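Local atomic coordinates of prophenoloxidase b (Marsupenaeus japonicus, PDB entry 3WKY), a protein that is the hemolymph precursor of a phenoloxidase that, once activated, probably oxidises phenols at a type 3 copper site. Residues Y320-E328 and Y407-Q418; N519-W527 and P635-I645. All coordinates share one frame; numbering follows the deposited sequence.

Overall arrangement
Running from the N terminus, the chain leaves strand 320-322 in the copper-containing region, passes through several helices, and returns at the end of helix 391-409, where contact 1 closes a loop of 78 residues. It then enters the Ig-like region, and contact 2 closes a second, longer loop there between the short helix 520-523 and the segment leading into helix 645-650. The loops follow one another, neither nested nor crossed. The centres of contacts 1 and 2 are about 16 Å apart. The two nevertheless touch: E637 and R638 of contact 2 reach polar groups of contact 1, so the Ig-like region is tied to the copper-bearing one. Both contacts also touch the second subunit.

Contact 1 (Y320-E328 and Y407-Q418); sequences YVRLTDNPE and YKLTQPPYTPRQ. With NAG (2-acetamido-2-deoxy-beta-D-glucopyranose), chain E.
The D325 carboxylate accepts from Y407 and K408, and its backbone N donates to Q411, binding an ST turn after strand 320-322 to the end of helix 391-409, the helix that carries the copper ligand H397, and to the linker that runs on into the Ig-like region of this hemocyanin-type fold. The Y407 hydroxyl gives its proton to D325 OD1 (OH to OD1 2.7 Å), arriving from above the carboxylate plane. Y407 aims its ring at the turn through a chi1 of 164°, which sets CG opposite the backbone N; the carboxylate sits at the ring edge, and L323 CB packs against Y407 CE1 at 3.8 Å. The other oxygen, D325 OD2, is met almost head-on by K408 NZ at 2.8 Å in a salt bridge, and K408 shares its charge with E637. Water 3 links OD2 to the Y414 hydroxyl. D325 OD1 has a second donor in I335 N, so the carboxylate is probably held as an anion.

The backbone is gripped as well. Bent at chi2 (-54°), Q411 brings OE1 to within 2.9 Å of D325 N in a nearly straight bond. Water 2 joins that OE1 to T324 OG1, the same oxygen that takes N326 N at 3.0 Å to close the turn. Water 1 spans from Q411 NE2 to L323 O.

One residue further on, N326 ND2 touches P412 CG, the two side chains coming from opposite directions, while N326 OD1 accepts from R638 and Q418. That glutamine is half of a capping box: T415 OG1 accepts from Q418 N, and Q418 OE1 takes T415 N at 3.0 Å, in the carbonyl plane. Q418 NE2 reaches L684 O of the second subunit and, at 3.0 Å, N326 OD1, which it meets from above the carbonyl plane.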
loop_
_atom_site.group_PDB
_atom_site.type_symbol
_atom_site.label_atom_id
_atom_site.label_comp_id
_atom_site.label_asym_id
_atom_site.label_seq_id
_atom_site.Cartn_x
_atom_site.Cartn_y
_atom_site.Cartn_z
ATOM N N TYR A 320 7.294 -13.121 41.596
ATOM C CA TYR A 320 8.162 -13.248 40.429
ATOM C C TYR A 320 8.874 -14.589 40.466
ATOM O O TYR A 320 9.276 -15.050 41.533
ATOM C CB TYR A 320 9.169 -12.094 40.372
ATOM C CG TYR A 320 8.514 -10.771 40.049
ATOM C CD1 TYR A 320 7.996 -10.532 38.787
ATOM C CD2 TYR A 320 8.393 -9.770 41.004
ATOM C CE1 TYR A 320 7.393 -9.327 38.472
ATOM C CE2 TYR A 320 7.784 -8.561 40.698
ATOM C CZ TYR A 320 7.285 -8.348 39.430
ATOM O OH TYR A 320 6.676 -7.155 39.106
ATOM N N VAL A 321 8.999 -15.226 39.305
ATOM C CA VAL A 321 9.660 -16.521 39.207
ATOM C C VAL A 321 10.915 -16.369 38.359
ATOM O O VAL A 321 10.829 -16.024 37.177
ATOM C CB VAL A 321 8.756 -17.584 38.544
ATOM C CG1 VAL A 321 9.390 -18.967 38.688
ATOM C CG2 VAL A 321 7.368 -17.573 39.163
ATOM N N ARG A 322 12.082 -16.613 38.952
ATOM C CA ARG A 322 13.332 -16.501 38.218
ATOM C C ARG A 322 13.438 -17.534 37.099
ATOM O O ARG A 322 13.034 -18.687 37.270
ATOM C CB ARG A 322 14.519 -16.674 39.175
ATOM C CG ARG A 322 15.852 -16.785 38.491
ATOM C CD ARG A 322 17.015 -16.758 39.491
ATOM N NE ARG A 322 17.267 -18.068 40.082
ATOM C CZ ARG A 322 18.410 -18.396 40.679
ATOM N NH1 ARG A 322 19.394 -17.508 40.758
ATOM N NH2 ARG A 322 18.572 -19.608 41.185
ATOM N N LEU A 323 13.981 -17.111 35.956
ATOM C CA LEU A 323 14.285 -17.999 34.840
ATOM C C LEU A 323 15.780 -18.276 34.808
ATOM O O LEU A 323 16.586 -17.362 34.623
ATOM C CB LEU A 323 13.892 -17.347 33.502
ATOM C CG LEU A 323 12.411 -17.058 33.290
ATOM C CD1 LEU A 323 12.234 -16.333 31.935
ATOM C CD2 LEU A 323 11.602 -18.355 33.309
ATOM N N THR A 324 16.168 -19.535 34.983
ATOM C CA THR A 324 17.590 -19.875 34.883
ATOM C C THR A 324 17.773 -21.326 34.466
ATOM O O THR A 324 17.006 -22.192 34.894
ATOM C CB THR A 324 18.337 -19.604 36.228
ATOM O OG1 THR A 324 19.728 -19.904 36.071
ATOM C CG2 THR A 324 17.767 -20.458 37.365
ATOM N N ASP A 325 18.768 -21.594 33.620
ATOM C CA ASP A 325 19.106 -22.971 33.285
ATOM C C ASP A 325 20.291 -23.450 34.136
ATOM O O ASP A 325 20.861 -24.509 33.871
ATOM C CB ASP A 325 19.410 -23.143 31.792
ATOM C CG ASP A 325 18.141 -23.176 30.923
ATOM O OD1 ASP A 325 17.037 -22.915 31.450
ATOM O OD2 ASP A 325 18.257 -23.464 29.712
ATOM N N ASN A 326 20.650 -22.641 35.135
ATOM C CA ASN A 326 21.570 -23.041 36.217
ATOM C C ASN A 326 20.767 -23.060 37.529
ATOM O O ASN A 326 21.027 -22.255 38.422
ATOM C CB ASN A 326 22.699 -22.010 36.405
ATOM C CG ASN A 326 23.746 -22.011 35.284
ATOM O OD1 ASN A 326 23.982 -23.012 34.607
ATOM N ND2 ASN A 326 24.413 -20.869 35.120
ATOM N N PRO A 327 19.762 -23.940 37.648
ATOM C CA PRO A 327 18.869 -23.780 38.801
ATOM C C PRO A 327 19.476 -24.272 40.121
ATOM O O PRO A 327 20.414 -25.063 40.112
ATOM C CB PRO A 327 17.684 -24.676 38.444
ATOM C CG PRO A 327 18.280 -25.747 37.592
ATOM C CD PRO A 327 19.388 -25.100 36.814
ATOM N N GLU A 328 18.931 -23.793 41.233
ATOM C CA GLU A 328 19.208 -24.382 42.539
ATOM C C GLU A 328 18.546 -25.747 42.586
ATOM O O GLU A 328 17.638 -26.036 41.800
ATOM C CB GLU A 328 18.622 -23.507 43.646
ATOM C CG GLU A 328 19.271 -22.140 43.773
ATOM C CD GLU A 328 18.550 -21.253 44.764
ATOM O OE1 GLU A 328 17.628 -21.747 45.438
ATOM O OE2 GLU A 328 18.902 -20.061 44.865
ATOM N N TYR A 407 15.474 -17.092 24.625
ATOM C CA TYR A 407 15.680 -17.370 26.032
ATOM C C TYR A 407 17.079 -17.984 26.259
ATOM O O TYR A 407 17.816 -17.553 27.162
ATOM C CB TYR A 407 14.573 -18.259 26.625
ATOM C CG TYR A 407 15.066 -18.814 27.944
ATOM C CD1 TYR A 407 15.092 -18.015 29.083
ATOM C CD2 TYR A 407 15.604 -20.100 28.027
ATOM C CE1 TYR A 407 15.620 -18.509 30.292
ATOM C CE2 TYR A 407 16.121 -20.588 29.217
ATOM C CZ TYR A 407 16.125 -19.791 30.343
ATOM O OH TYR A 407 16.650 -20.277 31.535
ATOM N N LYS A 408 17.455 -18.976 25.454
ATOM C CA LYS A 408 18.774 -19.605 25.665
ATOM C C LYS A 408 19.906 -18.583 25.646
ATOM O O LYS A 408 20.846 -18.673 26.435
ATOM C CB LYS A 408 19.052 -20.715 24.648
ATOM C CG LYS A 408 18.182 -21.968 24.814
ATOM C CD LYS A 408 18.558 -22.743 26.089
ATOM C CE LYS A 408 17.822 -24.096 26.145
ATOM N NZ LYS A 408 18.292 -24.918 27.326
ATOM N N LEU A 409 19.816 -17.603 24.749
ATOM C CA LEU A 409 20.868 -16.592 24.643
ATOM C C LEU A 409 21.012 -15.718 25.897
ATOM O O LEU A 409 22.064 -15.100 26.115
ATOM C CB LEU A 409 20.662 -15.722 23.395
ATOM C CG LEU A 409 20.943 -16.398 22.051
ATOM C CD1 LEU A 409 20.726 -15.414 20.899
ATOM C CD2 LEU A 409 22.360 -17.004 22.002
ATOM N N THR A 410 19.977 -15.665 26.730
ATOM C CA THR A 410 20.076 -14.880 27.964
ATOM C C THR A 410 20.901 -15.602 29.030
ATOM O O THR A 410 21.242 -15.017 30.053
ATOM C CB THR A 410 18.709 -14.555 28.586
ATOM O OG1 THR A 410 18.047 -15.771 28.964
ATOM C CG2 THR A 410 17.829 -13.762 27.600
ATOM N N GLN A 411 21.198 -16.871 28.795
ATOM C CA GLN A 411 21.905 -17.666 29.803
ATOM C C GLN A 411 23.407 -17.492 29.690
ATOM O O GLN A 411 23.946 -17.343 28.584
ATOM C CB GLN A 411 21.502 -19.139 29.683
ATOM C CG GLN A 411 19.994 -19.323 29.914
ATOM C CD GLN A 411 19.554 -18.726 31.232
ATOM O OE1 GLN A 411 19.908 -19.240 32.293
ATOM N NE2 GLN A 411 18.795 -17.619 31.180
ATOM N N PRO A 412 24.096 -17.497 30.840
ATOM C CA PRO A 412 25.559 -17.367 30.783
ATOM C C PRO A 412 26.178 -18.602 30.157
ATOM O O PRO A 412 25.628 -19.698 30.300
ATOM C CB PRO A 412 25.972 -17.262 32.262
ATOM C CG PRO A 412 24.891 -17.952 33.020
ATOM C CD PRO A 412 23.590 -17.671 32.215
ATOM N N PRO A 413 27.310 -18.440 29.457
ATOM C CA PRO A 413 27.996 -19.604 28.884
ATOM C C PRO A 413 28.327 -20.603 29.988
ATOM O O PRO A 413 28.513 -20.187 31.135
ATOM C CB PRO A 413 29.301 -19.011 28.344
ATOM C CG PRO A 413 28.976 -17.554 28.079
ATOM C CD PRO A 413 27.992 -17.165 29.145
ATOM N N TYR A 414 28.358 -21.888 29.651
ATOM C CA TYR A 414 28.803 -22.908 30.596
ATOM C C TYR A 414 30.212 -22.575 31.082
ATOM O O TYR A 414 31.071 -22.179 30.289
ATOM C CB TYR A 414 28.776 -24.295 29.947
ATOM C CG TYR A 414 27.368 -24.780 29.661
ATOM C CD1 TYR A 414 26.517 -25.141 30.699
ATOM C CD2 TYR A 414 26.900 -24.889 28.358
ATOM C CE1 TYR A 414 25.226 -25.593 30.439
ATOM C CE2 TYR A 414 25.598 -25.327 28.089
ATOM C CZ TYR A 414 24.778 -25.678 29.130
ATOM O OH TYR A 414 23.499 -26.115 28.859
ATOM N N THR A 415 30.434 -22.707 32.388
ATOM C CA THR A 415 31.762 -22.446 32.977
ATOM C C THR A 415 32.723 -23.587 32.653
ATOM O O THR A 415 32.287 -24.657 32.220
ATOM C CB THR A 415 31.668 -22.302 34.506
ATOM O OG1 THR A 415 31.277 -23.557 35.080
ATOM C CG2 THR A 415 30.655 -21.215 34.878
ATOM N N PRO A 416 34.041 -23.370 32.848
ATOM C CA PRO A 416 34.981 -24.478 32.641
ATOM C C PRO A 416 34.590 -25.712 33.450
ATOM O O PRO A 416 34.636 -26.830 32.934
ATOM C CB PRO A 416 36.306 -23.899 33.148
ATOM C CG PRO A 416 36.190 -22.432 32.829
ATOM C CD PRO A 416 34.738 -22.080 33.034
ATOM N N ARG A 417 34.181 -25.511 34.692
ATOM C CA ARG A 417 33.788 -26.623 35.551
ATOM C C ARG A 417 32.555 -27.340 35.005
ATOM O O ARG A 417 32.446 -28.562 35.094
ATOM C CB ARG A 417 33.522 -26.131 36.976
ATOM C CG ARG A 417 33.231 -27.242 37.973
ATOM C CD ARG A 417 34.436 -28.170 38.123
ATOM N NE ARG A 417 34.140 -29.332 38.959
ATOM C CZ ARG A 417 33.773 -30.522 38.489
ATOM N NH1 ARG A 417 33.523 -31.516 39.329
ATOM N NH2 ARG A 417 33.650 -30.718 37.181
ATOM N N GLN A 418 31.615 -26.578 34.438
ATOM C CA GLN A 418 30.408 -27.185 33.886
ATOM C C GLN A 418 30.678 -28.009 32.629
ATOM O O GLN A 418 29.826 -28.801 32.215
ATOM C CB GLN A 418 29.329 -26.116 33.588
ATOM C CG GLN A 418 28.644 -25.562 34.831
ATOM C CD GLN A 418 27.626 -24.497 34.479
ATOM O OE1 GLN A 418 27.923 -23.587 33.708
ATOM N NE2 GLN A 418 26.433 -24.601 35.041
HETATM C C1 NAG E . 36.475 -36.553 38.135
HETATM C C2 NAG E . 35.825 -35.168 38.311
HETATM C C3 NAG E . 35.265 -34.850 39.704
HETATM C C4 NAG E . 34.985 -36.067 40.576
HETATM C C5 NAG E . 36.130 -37.046 40.441
HETATM C C6 NAG E . 35.960 -38.220 41.401
HETATM C C7 NAG E . 36.944 -33.579 36.800
HETATM C C8 NAG E . 38.346 -33.433 36.284
HETATM N N2 NAG E . 36.807 -34.138 38.003
HETATM O O3 NAG E . 34.064 -34.124 39.552
HETATM O O4 NAG E . 34.854 -35.679 41.926
HETATM O O5 NAG E . 36.112 -37.507 39.114
HETATM O O6 NAG E . 34.694 -38.810 41.196
HETATM O O7 NAG E . 36.001 -33.182 36.114
HETATM O O HOH W 1 17.555 -15.490 32.837
HETATM O O HOH W 2 20.750 -17.862 34.432
HETATM O O HOH W 3 21.012 -24.138 29.224
HETATM O O HOH W 4 27.023 -21.035 33.446
#

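Contact 2 (N519-W527 and P635-I645); sequences NYASLLRYW and PLERRSSKATI. With EDO (1,2-ethanediol), chain N.
P635, which follows a cis peptide, has its carbonyl oxygen bridged by water 5 to the Y520 hydroxyl. Next, L636 CD1 stands over the five-membered ring of W527, a CH-pi contact 3.6 Å from its centroid, and L636 CB touches W527 CD1. L636 O meets L524 CD2 and, through water 7, L524 O. The CB atoms of E637 and R638 start away from 519-527, and the side chains go on to Y414 and K408 for E637 and to P412 O for R638. R638 O, however, takes the Y520 hydroxyl proton (OH to O 2.7 Å), nearly in line with its C=O. At S640, CB lies over one face of the Y520 ring, a CH-pi contact of 3.8 Å to the centroid, while OG accepts K642 N in an ST turn.

A643 O then binds Y520 N at 2.9 Å, at the start of the helix whose N-cap, N519 OD1, holds S522 N. T644 caps the following helix through D647 N. I645 touches W527 CZ2 with CG1 and L523 CD1 with CG2, both at 3.6 Å. The Y520 ring gets to S640 and I645 because CG is anti to the backbone N (chi1 180°). Were Y520 an alanine, R638 O would probably lose this donor and a gap would open beside S640 and I645.

Within this part of the Ig-like region, helix 520-523 and the 635-645 loop sit together beside the sheet: W527 rests on F506 and A508 of strand 501-509, L636 and I645 reach strand 588-598, and F648 of helix 645-650 meets the Y520 ring.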
loop_
_atom_site.group_PDB
_atom_site.type_symbol
_atom_site.label_atom_id
_atom_site.label_comp_id
_atom_site.label_asym_id
_atom_site.label_seq_id
_atom_site.Cartn_x
_atom_site.Cartn_y
_atom_site.Cartn_z
ATOM N N ASN A 519 29.529 -20.587 11.795
ATOM C CA ASN A 519 30.231 -20.366 13.055
ATOM C C ASN A 519 29.487 -21.017 14.219
ATOM O O ASN A 519 28.418 -21.598 14.016
ATOM C CB ASN A 519 30.505 -18.872 13.303
ATOM C CG ASN A 519 29.232 -18.041 13.484
ATOM O OD1 ASN A 519 28.118 -18.563 13.586
ATOM N ND2 ASN A 519 29.409 -16.722 13.548
ATOM N N TYR A 520 30.054 -20.938 15.420
ATOM C CA TYR A 520 29.433 -21.525 16.601
ATOM C C TYR A 520 28.008 -21.005 16.813
ATOM O O TYR A 520 27.092 -21.786 17.067
ATOM C CB TYR A 520 30.285 -21.268 17.856
ATOM C CG TYR A 520 29.692 -21.844 19.126
ATOM C CD1 TYR A 520 28.695 -21.176 19.823
ATOM C CD2 TYR A 520 30.142 -23.070 19.636
ATOM C CE1 TYR A 520 28.147 -21.703 20.978
ATOM C CE2 TYR A 520 29.597 -23.607 20.793
ATOM C CZ TYR A 520 28.603 -22.923 21.457
ATOM O OH TYR A 520 28.056 -23.434 22.615
ATOM N N ALA A 521 27.830 -19.691 16.742
ATOM C CA ALA A 521 26.514 -19.090 16.981
ATOM C C ALA A 521 25.433 -19.606 16.023
ATOM O O ALA A 521 24.293 -19.859 16.437
ATOM C CB ALA A 521 26.607 -17.563 16.918
ATOM N N SER A 522 25.782 -19.749 14.751
ATOM C CA SER A 522 24.826 -20.232 13.755
ATOM C C SER A 522 24.541 -21.715 13.928
ATOM O O SER A 522 23.417 -22.163 13.712
ATOM C CB SER A 522 25.342 -19.970 12.337
ATOM O OG SER A 522 25.542 -18.582 12.133
ATOM N N LEU A 523 25.562 -22.480 14.316
ATOM C CA LEU A 523 25.389 -23.917 14.490
ATOM C C LEU A 523 24.441 -24.265 15.630
ATOM O O LEU A 523 23.825 -25.329 15.615
ATOM C CB LEU A 523 26.755 -24.603 14.702
ATOM C CG LEU A 523 27.645 -24.667 13.460
ATOM C CD1 LEU A 523 29.065 -25.162 13.839
ATOM C CD2 LEU A 523 27.040 -25.596 12.435
ATOM N N LEU A 524 24.324 -23.388 16.625
ATOM C CA LEU A 524 23.368 -23.615 17.714
ATOM C C LEU A 524 21.951 -23.880 17.205
ATOM O O LEU A 524 21.180 -24.601 17.838
ATOM C CB LEU A 524 23.313 -22.424 18.670
ATOM C CG LEU A 524 24.542 -22.115 19.519
ATOM C CD1 LEU A 524 24.274 -20.895 20.390
ATOM C CD2 LEU A 524 24.913 -23.319 20.386
ATOM N N ARG A 525 21.603 -23.309 16.059
ATOM C CA ARG A 525 20.230 -23.446 15.575
ATOM C C ARG A 525 20.062 -24.774 14.837
ATOM O O ARG A 525 18.944 -25.131 14.453
ATOM C CB ARG A 525 19.852 -22.289 14.641
ATOM C CG ARG A 525 20.200 -20.885 15.174
ATOM C CD ARG A 525 19.602 -20.602 16.570
ATOM N NE ARG A 525 18.190 -20.978 16.687
ATOM C CZ ARG A 525 17.173 -20.224 16.262
ATOM N NH1 ARG A 525 17.410 -19.065 15.655
ATOM N NH2 ARG A 525 15.921 -20.641 16.426
ATOM N N TYR A 526 21.172 -25.488 14.633
ATOM C CA TYR A 526 21.173 -26.721 13.835
ATOM C C TYR A 526 21.408 -28.034 14.598
ATOM O O TYR A 526 20.964 -29.073 14.136
ATOM C CB TYR A 526 22.203 -26.648 12.693
ATOM C CG TYR A 526 21.725 -25.913 11.451
ATOM C CD1 TYR A 526 21.079 -26.591 10.426
ATOM C CD2 TYR A 526 21.933 -24.544 11.300
ATOM C CE1 TYR A 526 20.639 -25.922 9.279
ATOM C CE2 TYR A 526 21.496 -23.867 10.159
ATOM C CZ TYR A 526 20.864 -24.563 9.156
ATOM O OH TYR A 526 20.436 -23.903 8.022
ATOM N N TRP A 527 22.133 -28.018 15.720
ATOM C CA TRP A 527 22.522 -29.294 16.356
ATOM C C TRP A 527 21.327 -30.205 16.631
ATOM O O TRP A 527 20.355 -29.774 17.246
ATOM C CB TRP A 527 23.268 -29.060 17.668
ATOM C CG TRP A 527 24.577 -28.377 17.476
ATOM C CD1 TRP A 527 24.915 -27.118 17.889
ATOM C CD2 TRP A 527 25.733 -28.912 16.813
ATOM N NE1 TRP A 527 26.212 -26.841 17.529
ATOM C CE2 TRP A 527 26.736 -27.921 16.867
ATOM C CE3 TRP A 527 26.017 -30.133 16.190
ATOM C CZ2 TRP A 527 28.009 -28.112 16.315
ATOM C CZ3 TRP A 527 27.278 -30.317 15.628
ATOM C CH2 TRP A 527 28.258 -29.307 15.693
ATOM N N PRO A 635 25.920 -29.661 25.582
ATOM C CA PRO A 635 26.151 -28.258 25.939
ATOM C C PRO A 635 25.867 -27.296 24.778
ATOM O O PRO A 635 26.213 -26.117 24.869
ATOM C CB PRO A 635 27.653 -28.247 26.219
ATOM C CG PRO A 635 28.202 -29.224 25.220
ATOM C CD PRO A 635 27.128 -30.276 24.996
ATOM N N LEU A 636 25.231 -27.789 23.721
ATOM C CA LEU A 636 25.154 -27.048 22.466
ATOM C C LEU A 636 23.849 -26.252 22.297
ATOM O O LEU A 636 23.328 -26.141 21.188
ATOM C CB LEU A 636 25.348 -28.001 21.286
ATOM C CG LEU A 636 26.697 -28.742 21.325
ATOM C CD1 LEU A 636 26.792 -29.709 20.157
ATOM C CD2 LEU A 636 27.844 -27.743 21.301
ATOM N N GLU A 637 23.331 -25.709 23.396
ATOM C CA GLU A 637 22.217 -24.766 23.305
ATOM C C GLU A 637 22.540 -23.449 24.003
ATOM O O GLU A 637 21.661 -22.608 24.165
ATOM C CB GLU A 637 20.909 -25.372 23.847
ATOM C CG GLU A 637 21.101 -26.474 24.902
ATOM C CD GLU A 637 21.718 -25.962 26.184
ATOM O OE1 GLU A 637 22.951 -26.140 26.367
ATOM O OE2 GLU A 637 20.976 -25.408 27.029
ATOM N N ARG A 638 23.799 -23.250 24.396
ATOM C CA ARG A 638 24.190 -21.959 24.973
ATOM C C ARG A 638 25.253 -21.249 24.151
ATOM O O ARG A 638 26.019 -21.874 23.419
ATOM C CB ARG A 638 24.711 -22.097 26.419
ATOM C CG ARG A 638 23.633 -22.367 27.456
ATOM C CD ARG A 638 24.098 -22.035 28.866
ATOM N NE ARG A 638 23.297 -22.738 29.868
ATOM C CZ ARG A 638 23.567 -22.749 31.170
ATOM N NH1 ARG A 638 24.609 -22.070 31.647
ATOM N NH2 ARG A 638 22.800 -23.445 31.991
ATOM N N ARG A 639 25.324 -19.935 24.318
ATOM C CA ARG A 639 26.348 -19.172 23.634
ATOM C C ARG A 639 27.716 -19.461 24.252
ATOM O O ARG A 639 27.818 -19.950 25.389
ATOM C CB ARG A 639 26.042 -17.679 23.699
ATOM C CG ARG A 639 26.113 -17.094 25.090
ATOM C CD ARG A 639 25.485 -15.704 25.095
ATOM N NE ARG A 639 26.217 -14.782 25.954
ATOM C CZ ARG A 639 25.851 -14.450 27.187
ATOM N NH1 ARG A 639 24.746 -14.955 27.720
ATOM N NH2 ARG A 639 26.591 -13.600 27.886
ATOM N N SER A 640 28.757 -19.170 23.487
ATOM C CA SER A 640 30.142 -19.376 23.921
ATOM C C SER A 640 30.982 -18.208 23.452
ATOM O O SER A 640 30.664 -17.589 22.442
ATOM C CB SER A 640 30.718 -20.646 23.295
ATOM O OG SER A 640 32.106 -20.766 23.619
ATOM N N SER A 641 32.064 -17.899 24.164
ATOM C CA SER A 641 32.969 -16.872 23.676
ATOM C C SER A 641 33.747 -17.386 22.463
ATOM O O SER A 641 34.278 -16.595 21.691
ATOM C CB SER A 641 33.931 -16.427 24.770
ATOM O OG SER A 641 34.683 -17.530 25.225
ATOM N N LYS A 642 33.792 -18.705 22.284
ATOM C CA LYS A 642 34.488 -19.296 21.144
ATOM C C LYS A 642 33.732 -19.024 19.855
ATOM O O LYS A 642 32.506 -19.203 19.790
ATOM C CB LYS A 642 34.668 -20.805 21.327
ATOM C CG LYS A 642 35.549 -21.181 22.526
ATOM C CD LYS A 642 36.970 -20.660 22.342
ATOM C CE LYS A 642 37.889 -21.115 23.477
ATOM N NZ LYS A 642 37.478 -20.561 24.800
ATOM N N ALA A 643 34.464 -18.608 18.826
ATOM C CA ALA A 643 33.847 -18.219 17.558
ATOM C C ALA A 643 33.400 -19.414 16.725
ATOM O O ALA A 643 32.426 -19.321 15.993
ATOM C CB ALA A 643 34.793 -17.347 16.745
ATOM N N THR A 644 34.124 -20.527 16.817
ATOM C CA THR A 644 33.833 -21.693 15.985
ATOM C C THR A 644 33.640 -22.947 16.827
ATOM O O THR A 644 34.064 -22.991 17.989
ATOM C CB THR A 644 34.943 -21.934 14.945
ATOM O OG1 THR A 644 36.173 -22.260 15.613
ATOM C CG2 THR A 644 35.152 -20.691 14.083
ATOM N N ILE A 645 32.984 -23.955 16.254
ATOM C CA ILE A 645 32.795 -25.213 16.965
ATOM C C ILE A 645 34.163 -25.875 17.126
ATOM O O ILE A 645 34.417 -26.510 18.138
ATOM C CB ILE A 645 31.761 -26.151 16.277
ATOM C CG1 ILE A 645 31.465 -27.377 17.147
ATOM C CG2 ILE A 645 32.199 -26.537 14.863
ATOM C CD1 ILE A 645 30.846 -27.017 18.504
HETATM C C1 EDO N . 29.671 -14.928 25.299
HETATM O O1 EDO N . 28.870 -14.562 26.438
HETATM C C2 EDO N . 29.043 -14.315 24.049
HETATM O O2 EDO N . 28.733 -15.326 23.076
HETATM O O HOH W 5 28.315 -24.481 25.183
HETATM O O HOH W 6 30.049 -17.784 16.732
HETATM O O HOH W 7 20.901 -26.003 20.033
#